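Local coordinates for solute Binding Protein, BlMnBP1 in complex with mannotriose (Bifidobacterium, PDB 6FUV) that probably captures beta-manno-oligosaccharides such as mannotriose for uptake through an ABC transporter, as its extracellular solute-binding protein, at residues A[111-116]-A[340-345]; A[131-136]-A[284-289]; A[186-191]-A[226-231]; A[202-207]-A[364-369]; A[297-302]-A[358-363]. All coordinates share one frame; numbering follows the deposited sequence.

Contact 1 of 5, residues A[111-116]-A[340-345]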
# COMPACT_ATOMS: atom_id res chain seq x y z
N GLU A 111 5.70 20.37 -5.28
CA GLU A 111 4.89 20.45 -4.08
C GLU A 111 4.82 19.15 -3.32
O GLU A 111 4.88 19.18 -2.11
CB GLU A 111 3.46 20.87 -4.43
CG GLU A 111 3.32 22.28 -4.98
CD GLU A 111 2.73 23.23 -3.94
OE1 GLU A 111 1.51 23.47 -3.95
OE2 GLU A 111 3.48 23.69 -3.07
N ILE A 112 4.68 18.01 -3.99
CA ILE A 112 4.52 16.73 -3.31
C ILE A 112 5.48 15.69 -3.87
O ILE A 112 5.91 15.78 -5.01
CB ILE A 112 3.04 16.21 -3.40
CG1 ILE A 112 2.60 16.07 -4.87
CG2 ILE A 112 2.15 17.14 -2.68
CD1 ILE A 112 1.37 15.19 -5.07
N LYS A 113 5.78 14.69 -3.07
CA LYS A 113 6.35 13.46 -3.57
C LYS A 113 5.35 12.69 -4.45
O LYS A 113 4.14 12.80 -4.32
CB LYS A 113 6.77 12.59 -2.39
CG LYS A 113 7.87 13.17 -1.46
CD LYS A 113 8.35 12.17 -0.44
CE LYS A 113 9.32 12.76 0.60
NZ LYS A 113 8.79 13.93 1.28
N LEU A 114 5.87 11.94 -5.39
CA LEU A 114 5.08 10.98 -6.14
C LEU A 114 4.01 11.65 -6.99
O LEU A 114 2.94 11.10 -7.20
CB LEU A 114 4.47 9.97 -5.17
CG LEU A 114 5.44 9.19 -4.31
CD1 LEU A 114 4.71 8.40 -3.22
CD2 LEU A 114 6.24 8.29 -5.15
N ALA A 115 4.34 12.80 -7.56
CA ALA A 115 3.37 13.55 -8.33
C ALA A 115 2.94 12.84 -9.60
O ALA A 115 1.89 13.18 -10.14
CB ALA A 115 3.92 14.92 -8.66
N ASN A 116 3.72 11.88 -10.11
CA ASN A 116 3.43 11.17 -11.34
C ASN A 116 2.90 9.79 -11.06
O ASN A 116 2.77 9.02 -12.00
CB ASN A 116 4.68 11.06 -12.23
CG ASN A 116 4.34 10.63 -13.67
OD1 ASN A 116 3.44 11.15 -14.29
ND2 ASN A 116 5.06 9.66 -14.18
N GLY A 340 3.74 6.85 8.14
CA GLY A 340 3.87 7.33 6.77
C GLY A 340 5.12 8.12 6.49
O GLY A 340 5.72 8.68 7.40
N ILE A 341 5.52 8.21 5.23
CA ILE A 341 6.56 9.13 4.80
C ILE A 341 5.83 10.40 4.40
O ILE A 341 4.87 10.33 3.63
CB ILE A 341 7.43 8.52 3.69
CG1 ILE A 341 8.29 7.41 4.31
CG2 ILE A 341 8.36 9.54 3.13
CD1 ILE A 341 9.01 6.55 3.34
N PRO A 342 6.25 11.57 4.86
CA PRO A 342 5.51 12.79 4.52
C PRO A 342 5.54 13.04 3.02
O PRO A 342 6.55 12.81 2.35
CB PRO A 342 6.24 13.89 5.28
CG PRO A 342 7.65 13.33 5.49
CD PRO A 342 7.46 11.84 5.65
N ILE A 343 4.41 13.52 2.51
CA ILE A 343 4.28 13.75 1.08
C ILE A 343 4.70 15.14 0.63
O ILE A 343 5.06 15.33 -0.54
CB ILE A 343 2.83 13.48 0.65
CG1 ILE A 343 2.54 11.98 0.67
CG2 ILE A 343 2.52 13.96 -0.74
CD1 ILE A 343 3.49 11.17 -0.32
N VAL A 344 4.72 16.12 1.52
CA VAL A 344 5.34 17.37 1.14
C VAL A 344 6.72 17.06 0.56
O VAL A 344 7.54 16.37 1.18
CB VAL A 344 5.44 18.32 2.35
CG1 VAL A 344 6.26 19.54 1.95
CG2 VAL A 344 4.10 18.77 2.86
N LYS A 345 7.01 17.66 -0.59
CA LYS A 345 8.05 17.15 -1.48
C LYS A 345 9.41 17.09 -0.79
O LYS A 345 10.10 16.07 -0.88
CB LYS A 345 8.16 18.01 -2.74
CG LYS A 345 9.37 17.67 -3.67
CD LYS A 345 9.28 16.24 -4.14
CE LYS A 345 10.39 15.87 -5.06
NZ LYS A 345 10.18 16.36 -6.44

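Contact 2 of 5, residues A[131-136]-A[284-289]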
# COMPACT_ATOMS: atom_id res chain seq x y z
N GLY A 131 3.73 8.51 2.18
CA GLY A 131 4.61 7.60 1.50
C GLY A 131 4.67 6.26 2.22
O GLY A 131 4.71 6.20 3.45
N GLN A 132 4.70 5.18 1.45
CA GLN A 132 4.66 3.85 2.04
C GLN A 132 5.79 2.99 1.50
O GLN A 132 6.26 3.15 0.36
CB GLN A 132 3.30 3.17 1.79
CG GLN A 132 2.23 3.59 2.79
CD GLN A 132 2.55 3.21 4.22
OE1 GLN A 132 2.90 2.10 4.50
NE2 GLN A 132 2.43 4.15 5.13
N THR A 133 6.23 2.09 2.38
CA THR A 133 7.02 0.94 2.00
C THR A 133 6.28 -0.32 2.44
O THR A 133 5.35 -0.27 3.25
CB THR A 133 8.40 0.93 2.65
OG1 THR A 133 8.28 0.93 4.07
CG2 THR A 133 9.22 2.11 2.25
N SER A 134 6.72 -1.48 1.95
CA SER A 134 6.23 -2.77 2.43
C SER A 134 7.36 -3.58 3.04
O SER A 134 8.46 -3.64 2.50
CB SER A 134 5.63 -3.57 1.25
OG SER A 134 4.76 -2.73 0.55
N GLY A 135 7.05 -4.25 4.11
CA GLY A 135 8.05 -4.99 4.88
C GLY A 135 7.43 -6.15 5.63
O GLY A 135 6.52 -6.81 5.12
N VAL A 136 7.89 -6.38 6.87
CA VAL A 136 7.30 -7.36 7.76
C VAL A 136 7.12 -6.75 9.15
O VAL A 136 8.09 -6.25 9.75
CB VAL A 136 8.14 -8.64 7.88
CG1 VAL A 136 7.47 -9.65 8.74
CG2 VAL A 136 8.42 -9.22 6.51
N VAL A 284 6.14 -4.45 19.00
CA VAL A 284 5.72 -4.49 17.61
C VAL A 284 6.67 -3.63 16.80
O VAL A 284 6.73 -2.41 16.96
CB VAL A 284 4.27 -4.01 17.45
CG1 VAL A 284 3.87 -4.16 16.01
CG2 VAL A 284 3.36 -4.73 18.41
N GLN A 285 7.41 -4.26 15.90
CA GLN A 285 8.48 -3.65 15.14
C GLN A 285 8.24 -3.89 13.66
O GLN A 285 7.32 -4.59 13.25
CB GLN A 285 9.83 -4.23 15.54
CG GLN A 285 10.19 -3.98 16.98
CD GLN A 285 10.58 -2.56 17.23
OE1 GLN A 285 11.25 -1.96 16.42
NE2 GLN A 285 10.14 -2.02 18.35
N TYR A 286 9.12 -3.33 12.85
CA TYR A 286 8.98 -3.36 11.40
C TYR A 286 10.33 -3.67 10.79
O TYR A 286 11.27 -2.94 11.04
CB TYR A 286 8.44 -2.01 10.93
CG TYR A 286 8.17 -1.91 9.45
CD1 TYR A 286 7.35 -2.80 8.81
CD2 TYR A 286 8.74 -0.91 8.69
CE1 TYR A 286 7.08 -2.68 7.47
CE2 TYR A 286 8.52 -0.79 7.37
CZ TYR A 286 7.67 -1.67 6.75
OH TYR A 286 7.47 -1.55 5.41
N MET A 287 10.40 -4.73 10.02
CA MET A 287 11.62 -5.12 9.34
C MET A 287 11.49 -5.11 7.82
O MET A 287 10.40 -5.30 7.26
CB MET A 287 12.09 -6.51 9.78
CG MET A 287 11.11 -7.57 9.74
SD MET A 287 11.83 -9.21 10.05
CE MET A 287 12.40 -9.50 8.43
N PRO A 288 12.62 -4.95 7.14
CA PRO A 288 12.62 -5.09 5.68
C PRO A 288 12.20 -6.49 5.30
O PRO A 288 12.42 -7.45 6.03
CB PRO A 288 14.08 -4.81 5.30
CG PRO A 288 14.52 -3.89 6.40
CD PRO A 288 13.91 -4.44 7.63
N PHE A 289 11.51 -6.59 4.18
CA PHE A 289 11.17 -7.89 3.68
C PHE A 289 12.49 -8.63 3.44
O PHE A 289 13.44 -8.04 2.91
CB PHE A 289 10.31 -7.78 2.40
CG PHE A 289 9.88 -9.12 1.86
CD1 PHE A 289 8.73 -9.71 2.28
CD2 PHE A 289 10.60 -9.76 0.94
CE1 PHE A 289 8.35 -10.90 1.83
CE2 PHE A 289 10.22 -11.01 0.51
CZ PHE A 289 9.10 -11.54 0.95
O HOH W 1 11.05 -3.94 3.06

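Contact 3 of 5, residues A[186-191]-A[226-231]. With BMA (beta-D-mannopyranose), chain B.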
# COMPACT_ATOMS: atom_id res chain seq x y z
N ALA A 186 -1.54 -7.72 -1.18
CA ALA A 186 -0.40 -6.92 -0.79
C ALA A 186 0.93 -7.60 -1.03
O ALA A 186 1.97 -6.93 -1.01
CB ALA A 186 -0.56 -6.53 0.68
N TRP A 187 0.94 -8.92 -1.27
CA TRP A 187 2.20 -9.58 -1.61
C TRP A 187 2.76 -9.05 -2.93
O TRP A 187 3.97 -9.09 -3.13
CB TRP A 187 2.03 -11.11 -1.66
CG TRP A 187 1.99 -11.77 -0.28
CD1 TRP A 187 0.93 -11.89 0.53
CD2 TRP A 187 3.08 -12.36 0.42
NE1 TRP A 187 1.28 -12.50 1.70
CE2 TRP A 187 2.60 -12.84 1.64
CE3 TRP A 187 4.40 -12.55 0.13
CZ2 TRP A 187 3.41 -13.47 2.61
CZ3 TRP A 187 5.21 -13.20 1.09
CH2 TRP A 187 4.70 -13.65 2.30
N ASP A 188 1.89 -8.50 -3.78
CA ASP A 188 2.36 -7.93 -5.04
C ASP A 188 3.31 -6.77 -4.80
O ASP A 188 4.09 -6.41 -5.69
CB ASP A 188 1.15 -7.49 -5.87
CG ASP A 188 0.39 -8.65 -6.52
OD1 ASP A 188 0.93 -9.76 -6.51
OD2 ASP A 188 -0.77 -8.43 -7.00
N GLN A 189 3.27 -6.18 -3.60
CA GLN A 189 3.97 -4.93 -3.33
C GLN A 189 5.47 -5.13 -3.21
O GLN A 189 6.21 -4.16 -3.27
CB GLN A 189 3.39 -4.30 -2.04
CG GLN A 189 1.96 -3.99 -2.11
CD GLN A 189 1.40 -3.35 -0.90
OE1 GLN A 189 2.09 -3.04 0.05
NE2 GLN A 189 0.12 -3.08 -0.96
N TYR A 190 5.91 -6.36 -3.10
CA TYR A 190 7.29 -6.68 -2.80
C TYR A 190 8.08 -7.08 -4.04
O TYR A 190 9.32 -7.18 -3.98
CB TYR A 190 7.33 -7.80 -1.77
CG TYR A 190 6.68 -7.48 -0.47
CD1 TYR A 190 5.35 -7.70 -0.30
CD2 TYR A 190 7.39 -6.95 0.59
CE1 TYR A 190 4.71 -7.41 0.89
CE2 TYR A 190 6.77 -6.63 1.78
CZ TYR A 190 5.42 -6.89 1.94
OH TYR A 190 4.80 -6.59 3.10
N ILE A 191 7.42 -7.22 -5.20
CA ILE A 191 8.07 -7.95 -6.30
C ILE A 191 8.95 -7.09 -7.20
O ILE A 191 9.61 -7.62 -8.08
CB ILE A 191 7.03 -8.69 -7.17
CG1 ILE A 191 6.11 -7.70 -7.88
CG2 ILE A 191 6.26 -9.62 -6.29
CD1 ILE A 191 5.34 -8.30 -9.03
N ALA A 226 10.98 -15.23 -5.64
CA ALA A 226 11.38 -15.44 -4.26
C ALA A 226 10.33 -14.88 -3.31
O ALA A 226 10.16 -15.40 -2.19
CB ALA A 226 12.73 -14.77 -4.01
N VAL A 227 9.69 -13.79 -3.70
CA VAL A 227 8.63 -13.22 -2.90
C VAL A 227 7.51 -14.23 -2.70
O VAL A 227 7.15 -14.58 -1.57
CB VAL A 227 8.10 -11.93 -3.56
CG1 VAL A 227 6.76 -11.57 -2.89
CG2 VAL A 227 9.07 -10.84 -3.46
N TYR A 228 6.94 -14.71 -3.77
CA TYR A 228 5.80 -15.60 -3.64
C TYR A 228 6.22 -16.96 -3.09
O TYR A 228 5.44 -17.60 -2.38
CB TYR A 228 5.13 -15.73 -4.98
CG TYR A 228 4.62 -14.43 -5.53
CD1 TYR A 228 3.65 -13.70 -4.88
CD2 TYR A 228 5.10 -13.94 -6.74
CE1 TYR A 228 3.19 -12.50 -5.43
CE2 TYR A 228 4.65 -12.76 -7.26
CZ TYR A 228 3.71 -12.04 -6.60
OH TYR A 228 3.27 -10.88 -7.20
N LYS A 229 7.47 -17.37 -3.29
CA LYS A 229 7.93 -18.61 -2.66
C LYS A 229 7.98 -18.48 -1.14
O LYS A 229 7.80 -19.45 -0.42
CB LYS A 229 9.30 -19.01 -3.20
CG LYS A 229 9.77 -20.34 -2.72
CD LYS A 229 10.97 -20.89 -3.55
CE LYS A 229 11.51 -22.22 -2.97
NZ LYS A 229 11.88 -22.08 -1.56
N THR A 230 8.27 -17.28 -0.63
CA THR A 230 8.29 -17.09 0.81
C THR A 230 6.94 -17.45 1.40
O THR A 230 6.87 -18.20 2.36
CB THR A 230 8.65 -15.65 1.16
OG1 THR A 230 10.02 -15.33 0.84
CG2 THR A 230 8.47 -15.45 2.67
N LEU A 231 5.86 -16.94 0.81
CA LEU A 231 4.49 -17.28 1.20
C LEU A 231 4.24 -18.76 1.02
O LEU A 231 3.81 -19.42 1.96
CB LEU A 231 3.49 -16.47 0.37
CG LEU A 231 2.03 -16.81 0.57
CD1 LEU A 231 1.68 -16.87 2.03
CD2 LEU A 231 1.13 -15.84 -0.11
C1 BMA B . -2.77 0.09 1.29
C2 BMA B . -1.28 0.36 1.24
C3 BMA B . -0.87 1.07 -0.06
C4 BMA B . -1.51 0.31 -1.26
C5 BMA B . -3.00 0.16 -1.05
C6 BMA B . -3.70 -0.54 -2.20
O2 BMA B . -0.61 -0.92 1.30
O3 BMA B . 0.56 1.22 -0.25
O4 BMA B . -1.30 0.99 -2.44
O5 BMA B . -3.20 -0.60 0.13
O6 BMA B . -3.28 -1.88 -2.23

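Contact 4 of 5, residues A[202-207]-A[364-369]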
# COMPACT_ATOMS: atom_id res chain seq x y z
N MET A 202 9.52 -2.73 -12.47
CA MET A 202 8.07 -2.80 -12.50
C MET A 202 7.51 -2.30 -13.84
O MET A 202 6.80 -3.01 -14.55
CB MET A 202 7.48 -2.03 -11.33
CG MET A 202 5.96 -2.10 -11.18
SD MET A 202 5.24 -3.57 -10.41
CE MET A 202 6.64 -4.24 -9.47
N ASN A 203 7.85 -1.07 -14.21
CA ASN A 203 7.21 -0.39 -15.32
C ASN A 203 7.99 -0.47 -16.63
O ASN A 203 7.43 -0.13 -17.68
CB ASN A 203 6.96 1.07 -14.93
CG ASN A 203 5.92 1.23 -13.80
OD1 ASN A 203 4.90 0.52 -13.76
ND2 ASN A 203 6.20 2.13 -12.87
N GLN A 204 9.22 -0.97 -16.61
CA GLN A 204 10.03 -1.01 -17.83
C GLN A 204 10.52 -2.38 -18.20
O GLN A 204 10.65 -2.64 -19.36
CB GLN A 204 11.24 -0.08 -17.69
CG GLN A 204 10.89 1.40 -17.49
CD GLN A 204 12.11 2.29 -17.58
OE1 GLN A 204 13.12 1.92 -18.16
NE2 GLN A 204 12.01 3.46 -17.02
N ILE A 205 10.76 -3.28 -17.26
CA ILE A 205 11.20 -4.62 -17.57
C ILE A 205 10.01 -5.56 -17.70
O ILE A 205 9.90 -6.30 -18.67
CB ILE A 205 12.19 -5.13 -16.51
CG1 ILE A 205 13.42 -4.24 -16.46
CG2 ILE A 205 12.53 -6.57 -16.83
CD1 ILE A 205 14.57 -4.81 -15.72
N MET A 206 9.15 -5.59 -16.68
CA MET A 206 8.01 -6.51 -16.68
C MET A 206 7.14 -6.41 -17.93
O MET A 206 6.79 -7.46 -18.49
CB MET A 206 7.18 -6.27 -15.42
CG MET A 206 7.75 -6.90 -14.16
SD MET A 206 6.63 -6.98 -12.79
CE MET A 206 5.27 -7.91 -13.44
N PRO A 207 6.77 -5.23 -18.44
CA PRO A 207 6.00 -5.20 -19.69
C PRO A 207 6.78 -5.64 -20.92
O PRO A 207 6.21 -5.74 -22.01
CB PRO A 207 5.56 -3.73 -19.76
CG PRO A 207 6.69 -2.99 -19.07
CD PRO A 207 7.10 -3.89 -17.93
N VAL A 364 11.85 4.72 -5.42
CA VAL A 364 10.63 4.91 -6.19
C VAL A 364 10.74 4.22 -7.54
O VAL A 364 11.77 4.27 -8.20
CB VAL A 364 10.39 6.42 -6.38
CG1 VAL A 364 9.22 6.64 -7.30
CG2 VAL A 364 10.25 7.12 -5.02
N ASP A 365 9.67 3.58 -7.97
CA ASP A 365 9.66 2.91 -9.26
C ASP A 365 9.83 3.93 -10.39
O ASP A 365 9.17 4.96 -10.42
CB ASP A 365 8.34 2.15 -9.47
CG ASP A 365 8.35 0.73 -8.93
OD1 ASP A 365 9.42 0.15 -8.64
OD2 ASP A 365 7.25 0.18 -8.81
N ALA A 366 10.70 3.61 -11.35
CA ALA A 366 10.83 4.41 -12.55
C ALA A 366 9.51 4.40 -13.30
O ALA A 366 8.77 3.42 -13.23
CB ALA A 366 11.91 3.86 -13.47
N PRO A 367 9.18 5.47 -14.00
CA PRO A 367 8.00 5.44 -14.87
C PRO A 367 8.23 4.57 -16.11
O PRO A 367 9.32 4.11 -16.41
CB PRO A 367 7.81 6.92 -15.25
CG PRO A 367 9.14 7.52 -15.09
CD PRO A 367 9.79 6.80 -13.94
N ALA A 368 7.16 4.37 -16.86
CA ALA A 368 7.30 3.67 -18.13
C ALA A 368 8.23 4.44 -19.04
O ALA A 368 8.38 5.64 -18.93
CB ALA A 368 5.93 3.51 -18.80
N LYS A 369 8.84 3.73 -19.97
CA LYS A 369 9.52 4.37 -21.08
C LYS A 369 8.57 5.35 -21.75
O LYS A 369 7.35 5.16 -21.77
CB LYS A 369 9.99 3.32 -22.09
CG LYS A 369 10.74 2.13 -21.49
CD LYS A 369 12.20 2.43 -21.14
CE LYS A 369 13.10 2.48 -22.39
NZ LYS A 369 14.39 1.74 -22.17
O HOH W 2 10.82 -1.70 -9.83
O HOH W 3 9.67 0.64 -12.91
O HOH W 4 8.16 0.92 -20.28

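Contact 5 of 5, residues A[297-302]-A[358-363]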
# COMPACT_ATOMS: atom_id res chain seq x y z
N GLN A 297 19.85 -4.41 0.73
CA GLN A 297 18.41 -4.50 0.85
C GLN A 297 17.77 -3.22 0.36
O GLN A 297 18.33 -2.13 0.53
CB GLN A 297 17.96 -4.75 2.29
CG GLN A 297 18.22 -6.16 2.73
CD GLN A 297 17.49 -6.51 3.95
OE1 GLN A 297 16.65 -7.39 3.93
NE2 GLN A 297 17.77 -5.81 5.03
N TYR A 298 16.60 -3.37 -0.27
CA TYR A 298 15.93 -2.29 -0.96
C TYR A 298 14.47 -2.33 -0.59
O TYR A 298 13.94 -3.38 -0.25
CB TYR A 298 16.07 -2.39 -2.50
CG TYR A 298 17.46 -2.41 -3.03
CD1 TYR A 298 18.22 -3.55 -3.01
CD2 TYR A 298 18.01 -1.25 -3.59
CE1 TYR A 298 19.53 -3.55 -3.50
CE2 TYR A 298 19.27 -1.24 -4.07
CZ TYR A 298 20.03 -2.39 -4.04
OH TYR A 298 21.29 -2.30 -4.51
N ALA A 299 13.83 -1.18 -0.62
CA ALA A 299 12.39 -1.08 -0.46
C ALA A 299 11.80 -0.10 -1.47
O ALA A 299 12.24 1.04 -1.60
CB ALA A 299 12.05 -0.62 0.95
N THR A 300 10.78 -0.54 -2.17
CA THR A 300 10.07 0.36 -3.06
C THR A 300 9.38 1.42 -2.22
O THR A 300 8.73 1.12 -1.22
CB THR A 300 9.04 -0.39 -3.91
OG1 THR A 300 9.72 -1.41 -4.64
CG2 THR A 300 8.42 0.55 -4.89
N LEU A 301 9.54 2.67 -2.63
CA LEU A 301 8.77 3.78 -2.09
C LEU A 301 7.61 4.05 -3.04
O LEU A 301 7.81 4.36 -4.22
CB LEU A 301 9.63 5.02 -1.92
CG LEU A 301 9.01 6.30 -1.43
CD1 LEU A 301 8.27 6.09 -0.16
CD2 LEU A 301 10.13 7.37 -1.34
N ALA A 302 6.40 3.90 -2.53
CA ALA A 302 5.21 4.13 -3.33
C ALA A 302 4.13 4.69 -2.41
O ALA A 302 4.20 4.58 -1.19
CB ALA A 302 4.71 2.88 -4.06
N LYS A 358 18.02 1.58 8.41
CA LYS A 358 19.11 2.53 8.22
C LYS A 358 20.01 2.15 7.05
O LYS A 358 20.53 3.03 6.37
CB LYS A 358 19.91 2.62 9.50
CG LYS A 358 19.14 3.15 10.69
CD LYS A 358 19.94 2.99 12.01
CE LYS A 358 19.33 3.80 13.14
NZ LYS A 358 17.92 3.38 13.47
N ASP A 359 20.16 0.86 6.78
CA ASP A 359 20.94 0.39 5.64
C ASP A 359 20.12 0.11 4.39
O ASP A 359 20.69 -0.40 3.43
CB ASP A 359 21.65 -0.92 6.00
CG ASP A 359 22.72 -0.75 7.06
OD1 ASP A 359 23.25 0.36 7.14
OD2 ASP A 359 23.01 -1.72 7.79
N VAL A 360 18.82 0.39 4.37
CA VAL A 360 17.96 0.00 3.25
C VAL A 360 17.83 1.16 2.27
O VAL A 360 17.60 2.31 2.66
CB VAL A 360 16.57 -0.46 3.73
CG1 VAL A 360 15.69 -0.79 2.58
CG2 VAL A 360 16.71 -1.65 4.68
N GLU A 361 17.96 0.88 1.00
CA GLU A 361 17.80 1.90 -0.03
C GLU A 361 16.35 1.92 -0.50
O GLU A 361 15.88 0.98 -1.13
CB GLU A 361 18.75 1.62 -1.18
CG GLU A 361 18.75 2.69 -2.25
CD GLU A 361 19.96 2.55 -3.16
OE1 GLU A 361 21.02 2.05 -2.67
OE2 GLU A 361 19.84 2.92 -4.36
N LEU A 362 15.64 2.98 -0.18
CA LEU A 362 14.29 3.18 -0.68
C LEU A 362 14.40 3.69 -2.11
O LEU A 362 15.16 4.61 -2.40
CB LEU A 362 13.52 4.20 0.15
CG LEU A 362 13.25 4.01 1.63
CD1 LEU A 362 11.88 4.64 1.91
CD2 LEU A 362 13.27 2.64 2.10
N ILE A 363 13.67 3.07 -3.02
CA ILE A 363 13.66 3.44 -4.43
C ILE A 363 12.22 3.54 -4.93
O ILE A 363 11.47 2.56 -4.88
CB ILE A 363 14.44 2.43 -5.27
CG1 ILE A 363 14.15 1.02 -4.86
CG2 ILE A 363 15.99 2.68 -5.10
CD1 ILE A 363 14.80 -0.06 -5.84
O HOH W 5 21.15 -2.84 2.98

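Contact 1 of 5, residues A[111-116]-A[340-345]
Lys113 and Ile343 meet through their backbones beside an isolated beta-bridge, Ile112 with Val344, which joins two loops of this solute-binding fold. Lys113 N lies in the plane of the Ile343 carbonyl and bonds its O at 2.7 Å, almost straight at 164°. The partner bond, Lys345 N to Glu111 O at 3.0 Å, is more bent and arrives from above the carbonyl plane. The Lys113 side chain runs extended along the opposite loop as far as CE and turns only at its last torsion (chi4 54°), which carries NZ to 2.7 Å from Pro342 O and 2.7 Å from Val344 O. A weak bond to Lys345 O and one to Asp347 O add to these, all four being main-chain carbonyls whose dipoles would partly offset the ammonium charge. The apolar share falls to Ile343: its CG2 sits 3.5 Å from Ile112 CB, and its CD1 meets Leu114 CD1 nearly at right angles. Outward, Thr329 of helix 315-330 touches both isoleucines and Lys326 pairs with Glu111. Glu111, Val344 and Lys345 line the site of a bound polyethylene glycol, probably from the crystallisation liquor. Lys345 NZ forms a salt bridge with Asp109, while its CD rests 3.5 Å from Ile112 O.

Contact 2 of 5, residues A[131-136]-A[284-289]
Val136 and Met287 carry the main-chain bonding, an antiparallel hydrogen-bonded pair in which each residue both gives and takes. Val136 N reaches Met287 O at 2.8 Å, and Met287 N returns to Val136 O at 2.8 Å along an almost straight N-H line (177°). Toward Ser134 the two backbones part and a water takes over, donating to Ser134 O at 2.7 Å and accepting from Phe289 N at 2.9 Å. Side-chain polarity is concentrated at the tip of Tyr286: with CG anti to the backbone N (chi1 -177°), the ring extends to the preceding loop, where Thr133 OG1 lies in the ring plane at its edge, 2.9 Å from Tyr286 OH. Tyr354 OH bonds the same threonine oxygen. Apolar packing runs alongside: Val136 CB lies 3.7 Å from Met287 CG, and Val136 CG2 approaches Phe289 CD1 at 4.3 Å. Residues 131-136, where Gln132 touches a bound mannose, pass from the larger sheet into the four-stranded one, consistent with an interdomain connection of a two-lobed binding protein. The chemistry implies a buried passage whose polar groups are met by paired amides, linked hydroxyls and one bridging water, with Val136 packed beside them.

Contact 3 of 5, residues A[186-191]-A[226-231]
Trp187, in the 3-10 segment 186-190, lays one face of its indole against Leu231 of helix 223-236 in a CH-pi contact. Leu231 CB stands 3.6 Å from the centroid of the six-membered ring, only 11° off its normal, while Leu231 CD2 covers the pyrrole side, 3.8 Å from Trp187 NE1. Val227 CG1 meets the indole at its edge. Asp188 follows, its CB directed away from the helix but its carboxylate turned back: OD1 accepts the Tyr228 hydroxyl at 2.7 Å on the anti side, with carboxylate and ring planes nearly perpendicular. Its OD2 pairs with Lys394, which probably favours the ionised form. Gln189 faces the other way, toward the sugar. Extended beyond CG, it brings NE2 to 3.2 Å from O2 of a mannose unit, while OE1 bonds Ser134 OG and so orients the amide. Tyr190 contributes its CB, 3.9 Å from Val227 CG2. Ile191, just past the 3-10 segment, brings CG2 to 3.5 Å from Tyr228 CZ. Around this buried seam, helix 393-404 covers both segments, its Ile395 touching Trp187, Asp188, Tyr228 and Leu231. Helices 409-426 and 155-168 pack on helix 223-236, the first through Trp416 edge-to-face with Tyr228, the second against Thr230, and the Tyr190 hydroxyl reaches strand 135-139 at Gly135 O.

Contact 4 of 5, residues A[202-207]-A[364-369]
Asn203 and Gln204 both set CG beside the backbone N, anti to the carbonyl carbon (chi1 -67° for Asn203), and this shared choice turns two neighbouring amides toward Ala366 and Pro367. Gln204 then runs on extended (chi2 -171°), which carries its NE2 one residue further along the loop. The partners are the end of helix 201-205 and an extended loop: the helix has a widened, pi-type turn here, and residues 365-369 follow a polyproline-II-like course, whose carbonyls are available to outside donors. Asn203 ND2 reaches Ala366 O at 2.9 Å, with the acceptor in the amide plane and the N-H line nearly straight at 168°. Gln204 NE2 bonds Pro367 O at 2.8 Å, nearly along the C=O axis. Two side-chain amides thus grip successive carbonyls.

Water adds two bridges. One molecule accepts from Asn203 N at 2.8 Å and donates to Ala366 O at 2.9 Å, giving that oxygen a second donor. Another bridges Asn203 O and Lys369 N, 2.9 Å from each. At the buried end, Asp365 OD2 lies 3.4 Å from Met202 CB, while the methionine tip leads away to Ile191 and to Phe376 of helix 375-383. The backbone of Ala366 is also bonded to Pro199, and Asp365 lines the pocket of a bound polyethylene glycol, probably from the crystallisation liquor. At the solvent end, the folded chain of Lys369 crosses Gln204 at about a right angle, its CD 3.2 Å from Gln204 OE1.

Contact 5 of 5, residues A[297-302]-A[358-363]
Ala299 and Leu362 are paired side by side at the middle of two parallel strands, and here the contact is tightly knit. Ala299 N donates to Glu361 O at 3.0 Å, and Ala299 O receives Ile363 N at 2.9 Å, so that one residue engages the two neighbours of its partner, as parallel pairing demands. Glu361 N to Gln297 O (3.1 Å) and Leu301 N to Ile363 O (3.0 Å) extend the bonding to both ends. The last of these is the most oblique, its donor 64° above the carbonyl plane. On the Ala299 face, the small methyl is met by Leu362 CD2 at 3.7 Å and by Val360 CG1 at 4.0 Å. On the face carrying Tyr298, that residue and Glu361 lie side by side, pointing the same way, with Tyr298 CD2 3.8 Å from Glu361 CB. The carboxylate has a long, weak ion pair with Lys296. Ile363 CG1 lies between its own backbone N and carbonyl carbon (chi1 42°), which directs CD1 to Tyr298 CD2 at 4.1 Å.

The looser end lies before Val360. There direct pairing gives way to water, one molecule accepting from Gln297 N and donating to Asp359 O, at the exposed Asp359 in the loop before the strand.

Strand 361-364 thus joins strand 298-309 in parallel after a connection containing helix 315-330, the beta-alpha-beta topology typical of periplasmic-type binding-protein lobes.

How the contacts relate
Contact 2 reaches the larger sheet of contact 5 through strand 123-132, their centres about 10 Å apart: Gln132 N lies 2.7 Å from Ala302 O, a probable hydrogen bond. Contact 1 attaches to strand 123-132 through Ile341 O and Gly131 N, 2.6 Å apart. Contact 3 joins contact 2, with about 13 Å between centres, and both reach the bound sugar, contact 3 by the bond from Gln189 and contact 2 by the touch of Gln132 on a mannose. Contact 4 meets contact 3 through Ile191 and Met202, and its loop 364-369 continues from the end of strand 361-364 in contact 5. Contacts 1 and 3 stand farthest apart, about 25 Å between centres.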